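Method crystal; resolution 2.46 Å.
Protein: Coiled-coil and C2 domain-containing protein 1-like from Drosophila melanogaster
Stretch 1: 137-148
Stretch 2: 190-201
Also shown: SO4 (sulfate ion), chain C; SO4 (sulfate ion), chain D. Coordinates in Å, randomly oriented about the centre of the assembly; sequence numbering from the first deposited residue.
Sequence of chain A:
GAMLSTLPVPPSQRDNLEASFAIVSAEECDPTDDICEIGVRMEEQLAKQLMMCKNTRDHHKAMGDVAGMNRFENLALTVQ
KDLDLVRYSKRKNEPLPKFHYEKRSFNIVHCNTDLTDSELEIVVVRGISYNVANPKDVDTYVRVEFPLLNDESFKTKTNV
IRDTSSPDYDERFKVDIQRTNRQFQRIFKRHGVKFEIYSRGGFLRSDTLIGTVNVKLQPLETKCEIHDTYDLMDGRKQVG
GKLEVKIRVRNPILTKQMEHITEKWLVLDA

Stretch 1 137-148: DVDTYVRVEFPL
Stretch 2 190-201: RHGVKFEIYSRG

The strand ending at residue 145 runs antiparallel to strand 192-199, their axes at 158° and 4.5 Å apart at closest approach, with extended backbones (phi -89° to -151°, psi 115° to 180° over residues 140-145 and 192-199). Thr140 pairs with Ser199, Val142 with Ile197 and Val144 with Phe195 at non-hydrogen-bonded positions (CA-CA 4.4, 4.5 and 4.9 Å). The alternating pairs are doubly hydrogen-bonded: Tyr141 N to Tyr198 O 3.0 Å and Tyr198 N to Tyr141 O 2.8 Å; Arg143 N to Glu196 O 2.8 Å and Glu196 N to Arg143 O 2.9 Å; Glu145 N to Lys194 O and Lys194 N to Glu145 O, both 3.0 Å. Arg200 N extends the ladder to Asp139 O (2.7 Å). Most of these carbonyls also receive CA-H...O contacts, as from Thr140 CA to Tyr198 O (3.0 Å).

On one face, Val142, Val144, Phe195 and Ile197 form a buried apolar patch, with Thr140 and Ser199 at its end. Both valines are t, Phe195 m (chi2 84°) and Ile197 m (chi2 91°, between wells); Val142 CG2 lies 4.2 Å from Ile197 CG1, and Val144 CG2 3.8 Å from Phe195 CD2. Beyond the ladder, Phe146 (t) places CD2 3.6 Å from CG2 of Val193 (t).

On the other face, Tyr141 (p, chi2 -86°) folds over Tyr198 (m, chi2 -88°), setting Tyr198 CB over the face of the Tyr141 ring, 3.4 Å from Tyr141 CZ. The rings are nearly parallel (11°) but slid apart, with little overlap. Extended Arg143 (mtt) brings CD to 3.7 Å from Tyr198 CE2, while its guanidinium lies too far from that ring for more than weak cation-pi attraction.

Opposite charges pair loosely: Glu145 OE1 (chi1 t) lies 3.9 Å from Lys194 NZ (ttmt), and Asp139 OD2 (chi1 m) 3.6 Å from Arg200 NH2 (chi1 t), both long salt bridges. One sulfate accepts hydrogen bonds from His191 ND1 to O2 (2.9 Å) and Gly192 N to O1 (3.2 Å).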

# COMPACT_ATOMS: atom_id res chain seq x y z
N ASP A 137 -21.39 -24.66 -9.02
CA ASP A 137 -20.12 -25.35 -9.31
C ASP A 137 -19.39 -24.83 -10.54
O ASP A 137 -19.15 -25.56 -11.51
CB ASP A 137 -20.28 -26.87 -9.44
CG ASP A 137 -18.94 -27.62 -9.26
OD1 ASP A 137 -18.82 -28.39 -8.28
OD2 ASP A 137 -18.01 -27.50 -10.11
N VAL A 138 -19.08 -23.55 -10.51
CA VAL A 138 -17.73 -23.13 -10.83
C VAL A 138 -16.93 -23.37 -9.55
O VAL A 138 -17.36 -23.01 -8.45
CB VAL A 138 -17.70 -21.67 -11.32
CG1 VAL A 138 -17.82 -20.66 -10.18
CG2 VAL A 138 -16.50 -21.43 -12.20
N ASP A 139 -15.84 -24.13 -9.68
CA ASP A 139 -14.92 -24.38 -8.58
C ASP A 139 -13.65 -23.62 -8.91
O ASP A 139 -13.17 -23.68 -10.05
CB ASP A 139 -14.62 -25.87 -8.39
CG ASP A 139 -15.84 -26.68 -8.03
OD1 ASP A 139 -16.78 -26.12 -7.42
OD2 ASP A 139 -15.87 -27.89 -8.36
N THR A 140 -13.11 -22.90 -7.93
CA THR A 140 -12.01 -21.98 -8.20
C THR A 140 -10.93 -22.12 -7.15
O THR A 140 -11.17 -22.56 -6.02
CB THR A 140 -12.50 -20.53 -8.26
OG1 THR A 140 -13.50 -20.34 -7.26
CG2 THR A 140 -13.11 -20.24 -9.62
N TYR A 141 -9.72 -21.76 -7.56
CA TYR A 141 -8.58 -21.62 -6.67
C TYR A 141 -7.67 -20.56 -7.29
O TYR A 141 -7.79 -20.24 -8.47
CB TYR A 141 -7.86 -22.97 -6.47
CG TYR A 141 -7.15 -23.47 -7.69
CD1 TYR A 141 -7.83 -24.23 -8.65
CD2 TYR A 141 -5.81 -23.19 -7.91
CE1 TYR A 141 -7.18 -24.68 -9.79
CE2 TYR A 141 -5.16 -23.64 -9.04
CZ TYR A 141 -5.86 -24.38 -9.98
OH TYR A 141 -5.20 -24.82 -11.11
N VAL A 142 -6.79 -19.98 -6.47
CA VAL A 142 -5.95 -18.86 -6.89
C VAL A 142 -4.49 -19.23 -6.66
O VAL A 142 -4.13 -19.68 -5.57
CB VAL A 142 -6.32 -17.57 -6.13
CG1 VAL A 142 -5.57 -16.38 -6.69
CG2 VAL A 142 -7.81 -17.33 -6.15
N ARG A 143 -3.67 -19.07 -7.69
CA ARG A 143 -2.22 -19.20 -7.57
C ARG A 143 -1.59 -17.85 -7.30
O ARG A 143 -1.98 -16.84 -7.89
CB ARG A 143 -1.62 -19.76 -8.85
CG ARG A 143 -2.12 -21.12 -9.26
CD ARG A 143 -1.22 -21.71 -10.35
NE ARG A 143 -1.62 -23.07 -10.69
CZ ARG A 143 -1.43 -24.14 -9.91
NH1 ARG A 143 -0.84 -24.01 -8.71
NH2 ARG A 143 -1.83 -25.33 -10.32
N VAL A 144 -0.59 -17.83 -6.42
CA VAL A 144 0.11 -16.62 -6.02
C VAL A 144 1.57 -16.77 -6.38
O VAL A 144 2.19 -17.79 -6.05
CB VAL A 144 -0.05 -16.35 -4.51
CG1 VAL A 144 0.75 -15.09 -4.12
CG2 VAL A 144 -1.54 -16.23 -4.13
N GLU A 145 2.12 -15.77 -7.04
CA GLU A 145 3.51 -15.78 -7.46
C GLU A 145 4.17 -14.49 -6.98
O GLU A 145 3.79 -13.40 -7.40
CB GLU A 145 3.60 -15.90 -8.98
CG GLU A 145 5.01 -15.88 -9.52
CD GLU A 145 5.07 -16.35 -10.95
OE1 GLU A 145 3.99 -16.55 -11.54
OE2 GLU A 145 6.18 -16.51 -11.48
N PHE A 146 5.14 -14.62 -6.07
CA PHE A 146 5.82 -13.49 -5.45
C PHE A 146 7.29 -13.51 -5.86
O PHE A 146 7.99 -14.50 -5.57
CB PHE A 146 5.69 -13.55 -3.92
CG PHE A 146 6.34 -12.39 -3.23
CD1 PHE A 146 7.72 -12.33 -3.08
CD2 PHE A 146 5.58 -11.34 -2.76
CE1 PHE A 146 8.33 -11.25 -2.48
CE2 PHE A 146 6.18 -10.25 -2.16
CZ PHE A 146 7.55 -10.20 -2.01
N PRO A 147 7.83 -12.46 -6.48
CA PRO A 147 9.22 -12.53 -6.96
C PRO A 147 10.23 -12.58 -5.82
O PRO A 147 10.09 -11.89 -4.82
CB PRO A 147 9.37 -11.24 -7.79
CG PRO A 147 8.39 -10.30 -7.23
CD PRO A 147 7.24 -11.12 -6.67
N LEU A 148 11.25 -13.43 -5.98
CA LEU A 148 12.33 -13.51 -4.99
C LEU A 148 13.67 -13.18 -5.64
O LEU A 148 13.71 -12.43 -6.63
CB LEU A 148 12.36 -14.89 -4.32
CG LEU A 148 11.11 -15.25 -3.49
CD1 LEU A 148 11.22 -16.60 -2.82
CD2 LEU A 148 10.77 -14.20 -2.44
N ARG A 190 9.70 -1.81 -8.25
CA ARG A 190 9.35 -1.91 -9.66
C ARG A 190 8.35 -3.01 -9.97
O ARG A 190 7.74 -2.98 -11.04
CB ARG A 190 10.61 -2.12 -10.52
CG ARG A 190 11.45 -0.87 -10.69
CD ARG A 190 12.58 -1.06 -11.68
NE ARG A 190 13.80 -1.69 -11.16
CZ ARG A 190 14.98 -1.06 -11.15
NH1 ARG A 190 15.09 0.16 -11.63
NH2 ARG A 190 16.08 -1.65 -10.69
N HIS A 191 8.18 -3.99 -9.09
CA HIS A 191 7.58 -5.27 -9.45
C HIS A 191 6.34 -5.52 -8.59
O HIS A 191 5.94 -4.68 -7.79
CB HIS A 191 8.62 -6.39 -9.33
CG HIS A 191 9.79 -6.21 -10.26
ND1 HIS A 191 9.64 -6.01 -11.62
CD2 HIS A 191 11.12 -6.20 -10.03
CE1 HIS A 191 10.83 -5.89 -12.18
NE2 HIS A 191 11.75 -6.00 -11.24
N GLY A 192 5.74 -6.69 -8.78
CA GLY A 192 4.46 -6.96 -8.16
C GLY A 192 4.25 -8.43 -7.88
O GLY A 192 5.11 -9.27 -8.14
N VAL A 193 3.08 -8.72 -7.31
CA VAL A 193 2.61 -10.07 -6.99
C VAL A 193 1.53 -10.45 -8.00
O VAL A 193 0.61 -9.66 -8.26
CB VAL A 193 2.04 -10.11 -5.57
CG1 VAL A 193 1.65 -11.51 -5.19
CG2 VAL A 193 3.03 -9.51 -4.60
N LYS A 194 1.62 -11.66 -8.55
CA LYS A 194 0.71 -12.14 -9.59
C LYS A 194 -0.31 -13.11 -8.98
O LYS A 194 0.07 -14.05 -8.29
CB LYS A 194 1.49 -12.82 -10.72
CG LYS A 194 0.65 -13.29 -11.94
CD LYS A 194 1.44 -14.26 -12.88
CE LYS A 194 2.19 -13.52 -13.98
NZ LYS A 194 3.18 -14.40 -14.67
N PHE A 195 -1.60 -12.87 -9.24
CA PHE A 195 -2.68 -13.75 -8.80
C PHE A 195 -3.36 -14.34 -10.02
O PHE A 195 -3.92 -13.60 -10.83
CB PHE A 195 -3.71 -12.99 -7.96
CG PHE A 195 -3.16 -12.42 -6.70
CD1 PHE A 195 -2.52 -11.19 -6.71
CD2 PHE A 195 -3.28 -13.12 -5.51
CE1 PHE A 195 -1.99 -10.68 -5.55
CE2 PHE A 195 -2.76 -12.60 -4.35
CZ PHE A 195 -2.11 -11.37 -4.37
N GLU A 196 -3.36 -15.67 -10.14
CA GLU A 196 -4.02 -16.34 -11.25
C GLU A 196 -5.24 -17.09 -10.74
O GLU A 196 -5.12 -17.93 -9.84
CB GLU A 196 -3.05 -17.27 -11.97
CG GLU A 196 -2.00 -16.49 -12.72
CD GLU A 196 -0.92 -17.36 -13.29
OE1 GLU A 196 -0.96 -18.58 -13.06
OE2 GLU A 196 -0.01 -16.83 -13.98
N ILE A 197 -6.41 -16.78 -11.28
CA ILE A 197 -7.66 -17.36 -10.83
C ILE A 197 -8.04 -18.50 -11.78
O ILE A 197 -8.16 -18.31 -12.99
CB ILE A 197 -8.78 -16.31 -10.74
CG1 ILE A 197 -8.42 -15.25 -9.70
CG2 ILE A 197 -10.07 -16.97 -10.33
CD1 ILE A 197 -7.67 -14.04 -10.27
N TYR A 198 -8.19 -19.71 -11.24
CA TYR A 198 -8.40 -20.89 -12.06
C TYR A 198 -9.71 -21.57 -11.69
O TYR A 198 -10.05 -21.67 -10.51
CB TYR A 198 -7.27 -21.89 -11.89
CG TYR A 198 -6.02 -21.60 -12.68
CD1 TYR A 198 -5.86 -22.05 -13.99
CD2 TYR A 198 -4.96 -20.90 -12.12
CE1 TYR A 198 -4.71 -21.80 -14.70
CE2 TYR A 198 -3.80 -20.66 -12.83
CZ TYR A 198 -3.69 -21.10 -14.12
OH TYR A 198 -2.53 -20.84 -14.81
N SER A 199 -10.43 -22.03 -12.72
CA SER A 199 -11.56 -22.94 -12.51
C SER A 199 -11.04 -24.38 -12.55
O SER A 199 -10.13 -24.70 -13.33
CB SER A 199 -12.65 -22.75 -13.57
OG SER A 199 -12.21 -23.25 -14.82
N ARG A 200 -11.61 -25.23 -11.69
CA ARG A 200 -11.14 -26.61 -11.53
C ARG A 200 -11.87 -27.50 -12.53
O ARG A 200 -13.02 -27.88 -12.31
CB ARG A 200 -11.35 -27.10 -10.10
CG ARG A 200 -10.44 -28.24 -9.68
CD ARG A 200 -11.22 -29.55 -9.53
NE ARG A 200 -12.34 -29.47 -8.57
CZ ARG A 200 -12.27 -29.80 -7.27
NH1 ARG A 200 -11.12 -30.25 -6.75
NH2 ARG A 200 -13.35 -29.68 -6.50
N GLY A 201 -11.20 -27.81 -13.64
CA GLY A 201 -11.76 -28.76 -14.59
C GLY A 201 -11.87 -30.14 -13.95
O GLY A 201 -11.02 -30.56 -13.17
S SO4 C . 6.14 -7.33 -12.49
O1 SO4 C . 6.65 -8.18 -11.41
O2 SO4 C . 7.22 -6.55 -13.10
O3 SO4 C . 5.12 -6.41 -11.94
O4 SO4 C . 5.55 -8.18 -13.53
S SO4 D . 0.77 -27.95 -8.53
O1 SO4 D . -0.25 -27.28 -7.71
O2 SO4 D . 2.04 -27.23 -8.41
O3 SO4 D . 0.94 -29.34 -8.07
O4 SO4 D . 0.33 -27.96 -9.92